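Local coordinates for STIV B116 (Sulfolobus turreted icosahedral virus, PDB 2J85), which probably binds DNA and belongs to a protein family conserved in diverse crenarchaeal viruses, at residues 4-9 against 43-48; 86-91 against 107-112. All coordinates share one frame; numbering follows the deposited sequence.

Interaction 1. Residues 4-9 against 43-48; sequences VFLTNA and GTLINA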
ATOM      1  N   VAL A   4       9.545 -14.805   4.207  1.00 30.48           N
ATOM      2  CA  VAL A   4       8.124 -14.500   4.251  1.00 29.70           C
ATOM      3  C   VAL A   4       7.840 -13.472   5.350  1.00 29.72           C
ATOM      4  O   VAL A   4       7.857 -13.781   6.543  1.00 30.64           O
ATOM      5  CB  VAL A   4       7.293 -15.756   4.474  1.00 29.65           C
ATOM      6  CG1 VAL A   4       5.830 -15.405   4.444  1.00 30.25           C
ATOM      7  CG2 VAL A   4       7.635 -16.813   3.428  1.00 26.82           C
ATOM      8  N   PHE A   5       7.581 -12.237   4.952  1.00 28.97           N
ATOM      9  CA  PHE A   5       7.309 -11.193   5.916  1.00 28.33           C
ATOM     10  C   PHE A   5       5.858 -11.212   6.401  1.00 28.25           C
ATOM     11  O   PHE A   5       4.918 -11.250   5.598  1.00 28.69           O
ATOM     12  CB  PHE A   5       7.650  -9.844   5.297  1.00 28.35           C
ATOM     13  CG  PHE A   5       9.108  -9.694   4.946  1.00 27.51           C
ATOM     14  CD1 PHE A   5       9.566  -9.988   3.661  1.00 27.39           C
ATOM     15  CD2 PHE A   5      10.016  -9.272   5.893  1.00 25.94           C
ATOM     16  CE1 PHE A   5      10.911  -9.833   3.329  1.00 27.91           C
ATOM     17  CE2 PHE A   5      11.369  -9.109   5.566  1.00 26.31           C
ATOM     18  CZ  PHE A   5      11.815  -9.397   4.299  1.00 26.57           C
ATOM     19  N   LEU A   6       5.678 -11.195   7.718  1.00 27.80           N
ATOM     20  CA  LEU A   6       4.373 -11.003   8.311  1.00 27.33           C
ATOM     21  C   LEU A   6       4.182  -9.512   8.614  1.00 27.58           C
ATOM     22  O   LEU A   6       4.924  -8.930   9.409  1.00 26.81           O
ATOM     23  CB  LEU A   6       4.259 -11.815   9.591  1.00 27.58           C
ATOM     24  CG  LEU A   6       2.906 -11.694  10.290  1.00 27.97           C
ATOM     25  CD1 LEU A   6       1.816 -12.332   9.388  1.00 28.67           C
ATOM     26  CD2 LEU A   6       2.959 -12.315  11.676  1.00 27.25           C
ATOM     27  N   THR A   7       3.183  -8.902   7.978  1.00 27.87           N
ATOM     28  CA  THR A   7       2.961  -7.459   8.070  1.00 28.08           C
ATOM     29  C   THR A   7       1.485  -7.162   8.280  1.00 28.44           C
ATOM     30  O   THR A   7       0.612  -7.954   7.893  1.00 27.77           O
ATOM     31  CB  THR A   7       3.404  -6.701   6.773  1.00 27.73           C
ATOM     32  OG1 THR A   7       2.519  -7.028   5.706  1.00 27.00           O
ATOM     33  CG2 THR A   7       4.775  -7.096   6.352  1.00 28.38           C
ATOM     34  N   ASN A   8       1.230  -5.996   8.874  1.00 29.12           N
ATOM     35  CA  ASN A   8      -0.117  -5.476   9.004  1.00 29.84           C
ATOM     36  C   ASN A   8      -0.438  -4.418   7.951  1.00 30.00           C
ATOM     37  O   ASN A   8      -1.467  -3.760   8.033  1.00 30.17           O
ATOM     38  CB  ASN A   8      -0.356  -4.943  10.412  1.00 30.58           C
ATOM     39  CG  ASN A   8       0.359  -3.644  10.690  1.00 32.01           C
ATOM     40  OD1 ASN A   8       0.978  -3.057   9.812  1.00 36.51           O
ATOM     41  ND2 ASN A   8       0.284  -3.192  11.935  1.00 35.21           N
ATOM     42  N   ALA A   9       0.446  -4.285   6.961  1.00 30.30           N
ATOM     43  CA  ALA A   9       0.276  -3.348   5.865  1.00 30.72           C
ATOM     44  C   ALA A   9       0.981  -3.828   4.603  1.00 30.66           C
ATOM     45  O   ALA A   9       1.921  -4.604   4.675  1.00 31.00           O
ATOM     46  CB  ALA A   9       0.817  -1.966   6.279  1.00 30.63           C
ATOM     47  N   GLY A  43      11.030 -21.862   9.444  1.00 35.44           N
ATOM     48  CA  GLY A  43      11.987 -20.830   9.783  1.00 35.76           C
ATOM     49  C   GLY A  43      12.146 -19.714   8.769  1.00 35.89           C
ATOM     50  O   GLY A  43      13.099 -18.953   8.855  1.00 35.54           O
ATOM     51  N   THR A  44      11.231 -19.600   7.809  1.00 36.34           N
ATOM     52  CA  THR A  44      11.368 -18.572   6.780  1.00 36.34           C
ATOM     53  C   THR A  44      10.562 -17.319   7.100  1.00 37.24           C
ATOM     54  O   THR A  44      10.809 -16.269   6.509  1.00 37.88           O
ATOM     55  CB  THR A  44      11.023 -19.097   5.351  1.00 36.53           C
ATOM     56  OG1 THR A  44       9.697 -19.642   5.330  1.00 35.24           O
ATOM     57  CG2 THR A  44      12.060 -20.143   4.882  1.00 33.14           C
ATOM     58  N   LEU A  45       9.630 -17.400   8.050  1.00 37.32           N
ATOM     59  CA  LEU A  45       8.879 -16.228   8.444  1.00 37.38           C
ATOM     60  C   LEU A  45       9.772 -15.187   9.103  1.00 37.70           C
ATOM     61  O   LEU A  45      10.515 -15.502  10.020  1.00 38.19           O
ATOM     62  CB  LEU A  45       7.750 -16.570   9.420  1.00 37.57           C
ATOM     63  CG  LEU A  45       6.758 -15.389   9.597  1.00 37.91           C
ATOM     64  CD1 LEU A  45       5.658 -15.497   8.557  1.00 35.84           C
ATOM     65  CD2 LEU A  45       6.177 -15.252  11.010  1.00 35.12           C
ATOM     66  N   ILE A  46       9.690 -13.942   8.635  1.00 37.85           N
ATOM     67  CA  ILE A  46      10.203 -12.810   9.382  1.00 37.57           C
ATOM     68  C   ILE A  46       8.991 -12.022   9.818  1.00 37.31           C
ATOM     69  O   ILE A  46       8.213 -11.587   8.992  1.00 37.69           O
ATOM     70  CB  ILE A  46      11.112 -11.947   8.527  1.00 38.33           C
ATOM     71  CG1 ILE A  46      12.329 -12.764   8.060  1.00 39.37           C
ATOM     72  CG2 ILE A  46      11.569 -10.678   9.299  1.00 36.90           C
ATOM     73  CD1 ILE A  46      13.339 -11.917   7.252  1.00 40.45           C
ATOM     74  N   ASN A  47       8.828 -11.862  11.119  1.00 36.95           N
ATOM     75  CA  ASN A  47       7.716 -11.135  11.714  1.00 37.22           C
ATOM     76  C   ASN A  47       8.043  -9.656  11.760  1.00 37.29           C
ATOM     77  O   ASN A  47       9.032  -9.258  12.362  1.00 36.87           O
ATOM     78  CB  ASN A  47       7.473 -11.636  13.146  1.00 37.26           C
ATOM     79  CG  ASN A  47       6.426 -10.836  13.879  1.00 37.96           C
ATOM     80  OD1 ASN A  47       5.481 -10.309  13.272  1.00 38.31           O
ATOM     81  ND2 ASN A  47       6.580 -10.742  15.204  1.00 38.88           N
ATOM     82  N   ALA A  48       7.201  -8.853  11.128  1.00 37.94           N
ATOM     83  CA  ALA A  48       7.386  -7.403  11.053  1.00 38.63           C
ATOM     84  C   ALA A  48       6.155  -6.663  11.586  1.00 39.23           C
ATOM     85  O   ALA A  48       5.908  -5.527  11.209  1.00 39.95           O
ATOM     86  CB  ALA A  48       7.667  -6.992   9.602  1.00 38.34           C
TER
HETATM   87  O   HOH W   1       3.953  -4.723   9.684  1.00 44.13           O
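L45 lies across V4 at about a right angle, and this crossing lies on one face of a short parallel strand pair, 4-7 beside 45-47. With CG anti to its backbone N (chi1 -167°), L45 sends CD1 over the neighbouring strand, where it passes 3.4 Å from the carbonyl O of V4. The same methyl touches CG1 of V4 and CB of L6, both at 4.1 Å, so one branch bridges two residues of the partner strand. Further along this face L6 and N47 run side by side and point the same way; CD2 of L6 rests 3.6 Å from OD1 of N47, whose bonding partner is the backbone N of I49. The other face belongs to F5 and I46, also side by side. Both place their gamma carbon (CG, CG1) beside the backbone N (chi1 -63° and -62°), and the extended second torsion of I46 then carries CD1 to 3.8 Å from CE2 of the F5 ring, with CB and CG2 of I46 against CD2. Between these two faces, V4 and L6 supply the amides and carbonyls of a parallel register: V4 N donates to T44 O at 3.0 Å and I46 N to V4 O at 2.8 Å, followed by L6 N to I46 O and A48 N to L6 O. Past the last bridge a water continues the pairing, accepting from N8 N and donating to A48 O. F5 and T7 turn their own backbone groups the opposite way, to strand 80-86, while side chains pack against helix 29-41, L6 on F32 and L45 on L36 and L40, and N47 reaches I55 of helix 52-62; strand 45-47 is an outermost strand of the sheet within this chain.

Interaction 2. Residues 86-91 against 107-112; sequences ISQRLE and QGKISF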
ATOM      1  N   ILE A  86      -6.298  -4.534   9.133  1.00 42.97           N
ATOM      2  CA  ILE A  86      -7.399  -4.122   9.998  1.00 45.26           C
ATOM      3  C   ILE A  86      -7.838  -2.711   9.598  1.00 47.50           C
ATOM      4  O   ILE A  86      -7.000  -1.833   9.443  1.00 46.58           O
ATOM      5  CB  ILE A  86      -6.979  -4.180  11.487  1.00 45.33           C
ATOM      6  CG1 ILE A  86      -6.356  -5.554  11.799  1.00 45.50           C
ATOM      7  CG2 ILE A  86      -8.179  -3.924  12.393  1.00 44.18           C
ATOM      8  CD1 ILE A  86      -5.555  -5.601  13.087  1.00 45.89           C
ATOM      9  N   SER A  87      -9.144  -2.520   9.393  1.00 51.20           N
ATOM     10  CA  SER A  87      -9.729  -1.177   9.152  1.00 54.31           C
ATOM     11  C   SER A  87      -9.640  -0.281  10.407  1.00 56.96           C
ATOM     12  O   SER A  87      -8.937   0.737  10.412  1.00 57.13           O
ATOM     13  CB  SER A  87     -11.203  -1.239   8.692  1.00 54.39           C
ATOM     14  OG  SER A  87     -11.652  -2.548   8.402  1.00 54.54           O
ATOM     15  N   GLN A  88     -10.355  -0.666  11.462  1.00 60.17           N
ATOM     16  CA  GLN A  88     -10.362   0.106  12.704  1.00 62.93           C
ATOM     17  C   GLN A  88      -9.002  -0.000  13.391  1.00 64.61           C
ATOM     18  O   GLN A  88      -8.338  -1.038  13.304  1.00 65.18           O
ATOM     19  CB  GLN A  88     -11.478  -0.381  13.645  1.00 63.07           C
ATOM     20  CG  GLN A  88     -11.248  -1.760  14.327  1.00 64.28           C
ATOM     21  CD  GLN A  88     -12.398  -2.147  15.281  1.00 64.81           C
ATOM     22  OE1 GLN A  88     -13.582  -1.990  14.948  1.00 67.48           O
ATOM     23  NE2 GLN A  88     -12.046  -2.639  16.474  1.00 65.71           N
ATOM     24  N   ARG A  89      -8.589   1.070  14.067  1.00 66.61           N
ATOM     25  CA  ARG A  89      -7.362   1.045  14.861  1.00 68.06           C
ATOM     26  C   ARG A  89      -7.667   0.387  16.204  1.00 69.14           C
ATOM     27  O   ARG A  89      -8.370   0.969  17.030  1.00 69.23           O
ATOM     28  CB  ARG A  89      -6.819   2.462  15.079  1.00 68.19           C
ATOM     29  CG  ARG A  89      -6.340   3.160  13.811  1.00 68.56           C
ATOM     30  CD  ARG A  89      -6.085   4.657  14.051  1.00 68.68           C
ATOM     31  NE  ARG A  89      -5.810   5.377  12.805  1.00 69.07           N
ATOM     32  CZ  ARG A  89      -5.542   6.680  12.713  1.00 69.50           C
ATOM     33  NH1 ARG A  89      -5.503   7.450  13.800  1.00 69.49           N
ATOM     34  NH2 ARG A  89      -5.313   7.222  11.519  1.00 69.43           N
ATOM     35  N   LEU A  90      -7.140  -0.823  16.408  1.00 70.46           N
ATOM     36  CA  LEU A  90      -7.356  -1.604  17.638  1.00 71.32           C
ATOM     37  C   LEU A  90      -6.973  -0.861  18.932  1.00 72.16           C
ATOM     38  O   LEU A  90      -6.001  -0.103  18.960  1.00 71.96           O
ATOM     39  CB  LEU A  90      -6.542  -2.907  17.583  1.00 71.43           C
ATOM     40  CG  LEU A  90      -6.856  -3.967  16.524  1.00 71.29           C
ATOM     41  CD1 LEU A  90      -5.785  -5.048  16.561  1.00 70.61           C
ATOM     42  CD2 LEU A  90      -8.241  -4.569  16.722  1.00 71.25           C
ATOM     43  N   GLU A  91      -7.733  -1.111  20.001  1.00 73.29           N
ATOM     44  CA  GLU A  91      -7.454  -0.539  21.324  1.00 74.20           C
ATOM     45  C   GLU A  91      -6.219  -1.191  21.955  1.00 75.05           C
ATOM     46  O   GLU A  91      -6.153  -2.427  22.043  1.00 75.30           O
ATOM     47  CB  GLU A  91      -8.646  -0.747  22.263  1.00 74.20           C
ATOM     48  CG  GLU A  91      -9.946  -0.088  21.817  1.00 74.25           C
ATOM     49  CD  GLU A  91     -10.826   0.320  22.996  1.00 73.92           C
ATOM     50  OE1 GLU A  91     -10.425   1.240  23.740  1.00 73.13           O
ATOM     51  OE2 GLU A  91     -11.913  -0.272  23.173  1.00 73.32           O
ATOM     52  N   GLN A 107     -17.624  -9.378   9.779  1.00 64.42           N
ATOM     53  CA  GLN A 107     -18.058  -8.006   9.459  1.00 62.57           C
ATOM     54  C   GLN A 107     -17.188  -7.333   8.388  1.00 60.24           C
ATOM     55  O   GLN A 107     -17.519  -6.248   7.905  1.00 60.35           O
ATOM     56  CB  GLN A 107     -18.040  -7.128  10.711  1.00 62.77           C
ATOM     57  CG  GLN A 107     -19.096  -7.434  11.744  1.00 63.16           C
ATOM     58  CD  GLN A 107     -19.000  -6.474  12.915  1.00 64.28           C
ATOM     59  OE1 GLN A 107     -19.117  -5.259  12.743  1.00 65.17           O
ATOM     60  NE2 GLN A 107     -18.772  -7.010  14.107  1.00 64.79           N
ATOM     61  N   GLY A 108     -16.063  -7.953   8.045  1.00 57.18           N
ATOM     62  CA  GLY A 108     -15.173  -7.425   7.014  1.00 54.50           C
ATOM     63  C   GLY A 108     -14.207  -6.385   7.544  1.00 51.58           C
ATOM     64  O   GLY A 108     -13.615  -5.643   6.771  1.00 51.87           O
ATOM     65  N   LYS A 109     -14.036  -6.343   8.863  1.00 47.82           N
ATOM     66  CA  LYS A 109     -13.089  -5.430   9.497  1.00 44.64           C
ATOM     67  C   LYS A 109     -11.652  -6.003   9.539  1.00 42.08           C
ATOM     68  O   LYS A 109     -10.688  -5.260   9.751  1.00 41.50           O
ATOM     69  CB  LYS A 109     -13.584  -5.063  10.901  1.00 44.26           C
ATOM     70  CG  LYS A 109     -14.915  -4.322  10.905  1.00 43.20           C
ATOM     71  CD  LYS A 109     -15.659  -4.480  12.243  1.00 43.06           C
ATOM     72  CE  LYS A 109     -16.594  -3.289  12.578  1.00 41.47           C
ATOM     73  NZ  LYS A 109     -15.995  -2.324  13.550  1.00 39.51           N
ATOM     74  N   ILE A 110     -11.514  -7.315   9.340  1.00 39.06           N
ATOM     75  CA  ILE A 110     -10.194  -7.950   9.159  1.00 36.95           C
ATOM     76  C   ILE A 110     -10.142  -8.687   7.826  1.00 34.62           C
ATOM     77  O   ILE A 110     -11.053  -9.427   7.492  1.00 34.79           O
ATOM     78  CB  ILE A 110      -9.856  -8.999  10.255  1.00 36.88           C
ATOM     79  CG1 ILE A 110     -10.197  -8.494  11.651  1.00 37.05           C
ATOM     80  CG2 ILE A 110      -8.389  -9.352  10.204  1.00 36.57           C
ATOM     81  CD1 ILE A 110     -10.125  -9.584  12.697  1.00 37.21           C
ATOM     82  N   SER A 111      -9.066  -8.488   7.079  1.00 32.05           N
ATOM     83  CA  SER A 111      -8.833  -9.205   5.837  1.00 29.96           C
ATOM     84  C   SER A 111      -7.390  -9.691   5.812  1.00 27.77           C
ATOM     85  O   SER A 111      -6.515  -9.125   6.474  1.00 26.66           O
ATOM     86  CB  SER A 111      -9.075  -8.298   4.634  1.00 30.19           C
ATOM     87  OG  SER A 111     -10.387  -7.771   4.628  1.00 32.65           O
ATOM     88  N   PHE A 112      -7.149 -10.738   5.027  1.00 25.48           N
ATOM     89  CA  PHE A 112      -5.827 -11.332   4.933  1.00 23.67           C
ATOM     90  C   PHE A 112      -5.434 -11.430   3.483  1.00 22.49           C
ATOM     91  O   PHE A 112      -6.280 -11.640   2.627  1.00 21.06           O
ATOM     92  CB  PHE A 112      -5.794 -12.722   5.578  1.00 23.58           C
ATOM     93  CG  PHE A 112      -6.296 -12.750   6.975  1.00 22.73           C
ATOM     94  CD1 PHE A 112      -7.590 -13.127   7.245  1.00 21.43           C
ATOM     95  CD2 PHE A 112      -5.472 -12.392   8.021  1.00 23.32           C
ATOM     96  CE1 PHE A 112      -8.055 -13.154   8.546  1.00 23.30           C
ATOM     97  CE2 PHE A 112      -5.926 -12.420   9.326  1.00 23.36           C
ATOM     98  CZ  PHE A 112      -7.219 -12.805   9.592  1.00 22.74           C
TER
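The backbones meet in one antiparallel, non-hydrogen-bonded pair, I86 with I110 (CA to CA 4.8 Å), beyond which the chains are tied by S87 N donating to K109 O at 3.2 Å, nearly straight (165°) and in the carbonyl plane. That carbonyl is gripped twice by the same residue. The chi1 of S87, -9°, almost eclipses OG with its own backbone N, an unusual setting that brings hydroxyl and amide to one acceptor: OG also donates to K109 O, again at 3.2 Å, but from above the carbonyl plane rather than within it. OG thereby lies close over the K109 backbone, 3.4 Å from CA. To the same oxygen I86 offers its CA hydrogen, with CA 3.5 Å from K109 O. A second, longer-armed link joins the polar tips. Q88 places CG in the crowded position between its backbone N and carbonyl carbon and then extends, while K109 bends at its last torsion (chi4 -100°); the two chains cross obliquely and NZ of K109 donates to OE1 of Q88 at 2.8 Å, in the plane of the amide. The ammonium charge would be expected to polarise that neutral amide. I86 and I110 lie on the same face of the sheet, where both touch M104 of helix 98-106; L90 meets the same methionine and carries the loop on to L57 of helix 52-62. G108, with positive phi, ends helix 98-106 in a Schellman motif just before strand 110-117 begins. The arrangement is the closing end of an antiparallel strand pair in the mixed sheet of an alpha/beta fold: strand 80-86 runs out as strand 110-117 enters, and the helix between them packs against the junction.

Overall arrangement
Interactions 1 and 2 follow one another along the chain and belong to the same mixed sheet, their centres about 18 Å apart. Their nearest atoms come within about 5 Å without touching. Strand 80-86 mediates between them: strand 4-7 pairs parallel with one of its edges and strand 110-117 antiparallel with the other, and I84 is met by N8 from interaction 1 and by I110 and F112 from interaction 2. F32 of helix 29-41 is a second shared element, packing on L6 and on the F112 ring; its neighbour C33 is joined by a disulfide to C62 of helix 52-62. Interaction 1 lies deeper, its centre about 7 Å from the chain centre, against about 12 Å for that of interaction 2.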